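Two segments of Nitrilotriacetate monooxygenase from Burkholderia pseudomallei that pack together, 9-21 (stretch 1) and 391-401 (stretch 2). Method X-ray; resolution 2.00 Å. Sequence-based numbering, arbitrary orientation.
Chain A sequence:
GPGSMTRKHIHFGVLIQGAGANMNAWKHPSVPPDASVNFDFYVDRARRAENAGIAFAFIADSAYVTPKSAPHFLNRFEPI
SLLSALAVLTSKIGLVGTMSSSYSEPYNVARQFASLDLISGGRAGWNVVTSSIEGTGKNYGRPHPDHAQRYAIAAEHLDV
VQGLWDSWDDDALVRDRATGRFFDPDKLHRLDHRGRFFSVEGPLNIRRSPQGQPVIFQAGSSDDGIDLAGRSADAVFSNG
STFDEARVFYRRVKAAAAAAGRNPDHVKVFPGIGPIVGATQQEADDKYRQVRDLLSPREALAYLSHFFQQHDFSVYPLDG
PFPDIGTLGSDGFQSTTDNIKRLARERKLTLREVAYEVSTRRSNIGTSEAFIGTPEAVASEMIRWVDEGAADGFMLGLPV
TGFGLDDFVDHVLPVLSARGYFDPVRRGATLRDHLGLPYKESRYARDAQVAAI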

# COMPACT_ATOMS: atom_id res chain seq x y z
N HIS A 9 -27.00 1.93 18.35
CA HIS A 9 -26.06 2.44 17.38
C HIS A 9 -25.87 1.51 16.16
O HIS A 9 -25.57 0.32 16.30
CB HIS A 9 -24.71 2.71 18.06
CG HIS A 9 -23.65 3.14 17.11
ND1 HIS A 9 -23.53 4.44 16.65
CD2 HIS A 9 -22.64 2.44 16.53
CE1 HIS A 9 -22.50 4.51 15.83
NE2 HIS A 9 -21.95 3.31 15.74
N ILE A 10 -26.06 2.08 14.98
CA ILE A 10 -25.81 1.39 13.73
C ILE A 10 -24.41 1.76 13.24
O ILE A 10 -24.11 2.95 13.05
CB ILE A 10 -26.88 1.76 12.69
CG1 ILE A 10 -28.26 1.33 13.21
CG2 ILE A 10 -26.54 1.14 11.30
CD1 ILE A 10 -29.43 1.77 12.33
N HIS A 11 -23.53 0.76 13.10
CA HIS A 11 -22.18 1.01 12.60
C HIS A 11 -22.21 1.30 11.10
O HIS A 11 -22.99 0.70 10.36
CB HIS A 11 -21.26 -0.20 12.85
CG HIS A 11 -21.17 -0.63 14.28
ND1 HIS A 11 -20.31 -0.03 15.19
CD2 HIS A 11 -21.80 -1.62 14.96
CE1 HIS A 11 -20.45 -0.62 16.37
NE2 HIS A 11 -21.33 -1.59 16.26
N PHE A 12 -21.33 2.18 10.62
CA PHE A 12 -21.17 2.41 9.19
C PHE A 12 -19.74 2.36 8.76
O PHE A 12 -18.83 2.84 9.46
CB PHE A 12 -21.72 3.78 8.80
CG PHE A 12 -23.21 3.86 8.88
CD1 PHE A 12 -23.98 3.51 7.81
CD2 PHE A 12 -23.83 4.25 10.05
CE1 PHE A 12 -25.38 3.56 7.88
CE2 PHE A 12 -25.19 4.33 10.14
CZ PHE A 12 -25.98 3.97 9.04
N GLY A 13 -19.55 1.82 7.56
CA GLY A 13 -18.30 1.96 6.82
C GLY A 13 -18.61 2.64 5.51
O GLY A 13 -19.74 2.61 5.05
N VAL A 14 -17.60 3.23 4.87
CA VAL A 14 -17.79 3.80 3.53
C VAL A 14 -16.77 3.23 2.55
O VAL A 14 -15.55 3.28 2.77
CB VAL A 14 -17.78 5.37 3.56
CG1 VAL A 14 -16.48 5.92 4.11
CG2 VAL A 14 -18.07 5.92 2.21
N LEU A 15 -17.32 2.62 1.50
CA LEU A 15 -16.56 2.19 0.35
C LEU A 15 -16.19 3.42 -0.44
O LEU A 15 -17.08 4.10 -0.99
CB LEU A 15 -17.38 1.25 -0.54
CG LEU A 15 -16.81 1.00 -1.96
CD1 LEU A 15 -15.48 0.27 -1.85
CD2 LEU A 15 -17.78 0.26 -2.92
N ILE A 16 -14.91 3.75 -0.53
CA ILE A 16 -14.52 4.88 -1.36
C ILE A 16 -13.98 4.34 -2.67
O ILE A 16 -12.79 4.06 -2.81
CB ILE A 16 -13.53 5.80 -0.65
CG1 ILE A 16 -14.03 6.13 0.75
CG2 ILE A 16 -13.32 7.06 -1.46
CD1 ILE A 16 -13.12 7.06 1.52
N GLN A 17 -14.89 4.15 -3.63
CA GLN A 17 -14.57 3.61 -4.93
C GLN A 17 -14.32 4.77 -5.90
O GLN A 17 -15.01 4.92 -6.89
CB GLN A 17 -15.73 2.75 -5.42
CG GLN A 17 -15.42 1.82 -6.58
CD GLN A 17 -14.66 0.58 -6.16
OE1 GLN A 17 -13.86 0.62 -5.23
NE2 GLN A 17 -14.86 -0.52 -6.89
N GLY A 18 -13.30 5.57 -5.59
CA GLY A 18 -12.98 6.74 -6.39
C GLY A 18 -14.20 7.58 -6.60
O GLY A 18 -14.91 7.92 -5.64
N ALA A 19 -14.51 7.84 -7.86
CA ALA A 19 -15.66 8.65 -8.25
C ALA A 19 -16.99 8.16 -7.73
O ALA A 19 -17.89 8.96 -7.49
CB ALA A 19 -15.73 8.79 -9.79
N GLY A 20 -17.15 6.84 -7.59
CA GLY A 20 -18.39 6.29 -7.09
C GLY A 20 -18.58 4.82 -7.41
O GLY A 20 -17.85 4.26 -8.22
N ALA A 21 -19.55 4.22 -6.75
CA ALA A 21 -19.90 2.82 -6.99
C ALA A 21 -20.50 2.65 -8.38
O ALA A 21 -20.39 1.56 -8.98
CB ALA A 21 -20.88 2.31 -5.93
N ALA A 391 -28.80 -6.84 9.51
CA ALA A 391 -27.61 -5.98 9.55
C ALA A 391 -27.25 -5.59 10.99
O ALA A 391 -28.12 -5.45 11.82
CB ALA A 391 -27.84 -4.74 8.71
N ASP A 392 -25.95 -5.49 11.27
CA ASP A 392 -25.42 -4.87 12.50
C ASP A 392 -24.93 -3.45 12.19
O ASP A 392 -24.54 -2.68 13.08
CB ASP A 392 -24.23 -5.66 13.04
CG ASP A 392 -24.61 -7.07 13.47
OD1 ASP A 392 -25.68 -7.20 14.07
OD2 ASP A 392 -23.84 -8.03 13.20
N GLY A 393 -24.89 -3.14 10.90
CA GLY A 393 -24.34 -1.91 10.37
C GLY A 393 -24.40 -2.01 8.87
O GLY A 393 -24.92 -3.00 8.34
N PHE A 394 -23.91 -0.98 8.17
CA PHE A 394 -23.96 -0.97 6.72
C PHE A 394 -22.64 -0.53 6.09
O PHE A 394 -21.95 0.32 6.61
CB PHE A 394 -25.05 -0.03 6.23
CG PHE A 394 -26.41 -0.43 6.68
CD1 PHE A 394 -27.13 -1.37 5.99
CD2 PHE A 394 -26.98 0.15 7.82
CE1 PHE A 394 -28.41 -1.76 6.42
CE2 PHE A 394 -28.23 -0.24 8.25
CZ PHE A 394 -28.95 -1.19 7.53
N MET A 395 -22.33 -1.13 4.95
CA MET A 395 -21.25 -0.66 4.08
C MET A 395 -21.85 0.27 3.04
O MET A 395 -22.59 -0.18 2.15
CB MET A 395 -20.59 -1.87 3.41
CG MET A 395 -19.33 -1.56 2.61
SD MET A 395 -17.84 -1.38 3.63
CE MET A 395 -17.55 -3.08 4.22
N LEU A 396 -21.53 1.56 3.11
CA LEU A 396 -22.08 2.55 2.18
C LEU A 396 -21.30 2.50 0.88
O LEU A 396 -20.10 2.74 0.87
CB LEU A 396 -22.01 3.94 2.78
CG LEU A 396 -22.76 4.08 4.10
CD1 LEU A 396 -22.21 5.28 4.88
CD2 LEU A 396 -24.27 4.21 3.84
N GLY A 397 -22.01 2.14 -0.19
CA GLY A 397 -21.46 2.12 -1.54
C GLY A 397 -22.24 3.10 -2.37
O GLY A 397 -23.15 2.71 -3.10
N LEU A 398 -21.90 4.39 -2.26
CA LEU A 398 -22.74 5.42 -2.84
C LEU A 398 -22.49 5.52 -4.35
O LEU A 398 -21.35 5.47 -4.79
CB LEU A 398 -22.54 6.77 -2.15
CG LEU A 398 -23.04 6.70 -0.70
CD1 LEU A 398 -22.19 7.54 0.22
CD2 LEU A 398 -24.54 7.05 -0.63
N PRO A 399 -23.57 5.66 -5.14
CA PRO A 399 -23.41 5.69 -6.59
C PRO A 399 -22.38 6.74 -7.05
O PRO A 399 -21.57 6.47 -7.94
CB PRO A 399 -24.83 6.01 -7.09
CG PRO A 399 -25.71 5.48 -6.08
CD PRO A 399 -24.99 5.71 -4.75
N VAL A 400 -22.41 7.92 -6.43
CA VAL A 400 -21.45 8.99 -6.70
C VAL A 400 -20.92 9.45 -5.33
O VAL A 400 -21.70 9.86 -4.48
CB VAL A 400 -22.12 10.17 -7.47
CG1 VAL A 400 -21.15 11.36 -7.60
CG2 VAL A 400 -22.58 9.72 -8.87
N THR A 401 -19.61 9.35 -5.13
CA THR A 401 -18.98 9.58 -3.83
C THR A 401 -19.08 11.05 -3.35
O THR A 401 -19.03 11.33 -2.15
CB THR A 401 -17.48 9.18 -3.86
OG1 THR A 401 -17.32 7.93 -4.57
CG2 THR A 401 -16.93 9.05 -2.46
O HOH W 1 -25.54 -2.21 15.69
O HOH W 2 -19.57 5.12 -1.01
O HOH W 3 -17.96 5.20 -3.58

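Two parallel strands, 11-15 and one beginning at Gly393, lie side by side with their N-to-C directions 14° apart, and a ladder of backbone hydrogen bonds joins them. Phe394 N donates to His11 O (2.9 Å), Gly13 N to Phe394 O (3.0 Å), Leu396 N to Gly13 O (2.8 Å) and Leu15 N to Leu396 O (2.9 Å). Each of His11 and Gly13 thus offers its carbonyl, and each of Phe394 and Leu396 uses both its N and its O, the alternation expected of a parallel pair. Phe394 O also receives a CA-H...O contact from Phe12 CA (3.4 Å).

Before the ladder starts, water 1 bridges the two stretches by donating to His9 O (2.6 Å) and to Asp392 O (2.8 Å). The same Asp392 O lies near the plane of the His11 ring, at its edge, 3.5 Å from His11 CD2; the Asp392 carboxylate is satisfied elsewhere in the structure. Gly393 fits closely here: a CB would lie 2.4 Å from His11 O, a clash.

Where the ladder ends, water takes over. Water 2 donates to Leu15 O (2.7 Å) and to Leu396 O (3.1 Å), which therefore has a second donor besides Leu15 N, and accepts from Leu398 N (2.7 Å). Water 3 donates to Leu15 O (2.9 Å) and to Thr401 OG1 (3.0 Å) and accepts from Gln17 N (3.2 Å). Leu15 O is thus served by both waters, while Gln17 N makes only a weak bond to it directly (3.4 Å).

Stretch 1 then reverses through a type II' turn from Gln17 to Gly20, closed by Gly20 N donating to Gln17 O (3.0 Å). The turn leaves successive carbonyls open to Thr401: its OG1 donates to Gly18 O (2.6 Å) and its N to Ala19 O (2.9 Å, 169°). Since OG1 gives its proton to Gly18 O, it is free to accept from water 3. Ala21 N donates to Leu398 O (2.9 Å, 169°); Pro399 O is only 3.2 Å from Ala21 N, but the angle is poor. Pro399 O instead faces Gly20 CA in a CA-H...O contact (3.3 Å), an approach that a CB on Gly20 would block, lying 2.1 Å from that oxygen.

The side chains of Phe12, Val14, Phe394 and Leu396 share one face of the sheet and are all apolar. The Phe12 and Phe394 rings meet obliquely, planes at 32°, with Phe12 CE1 3.8 Å from Phe394 CD2. Phe12 CD1 reaches Leu396 CD1 (3.9 Å). Just before the strand, Ile10 CG2 touches Phe394 CD2 (3.6 Å).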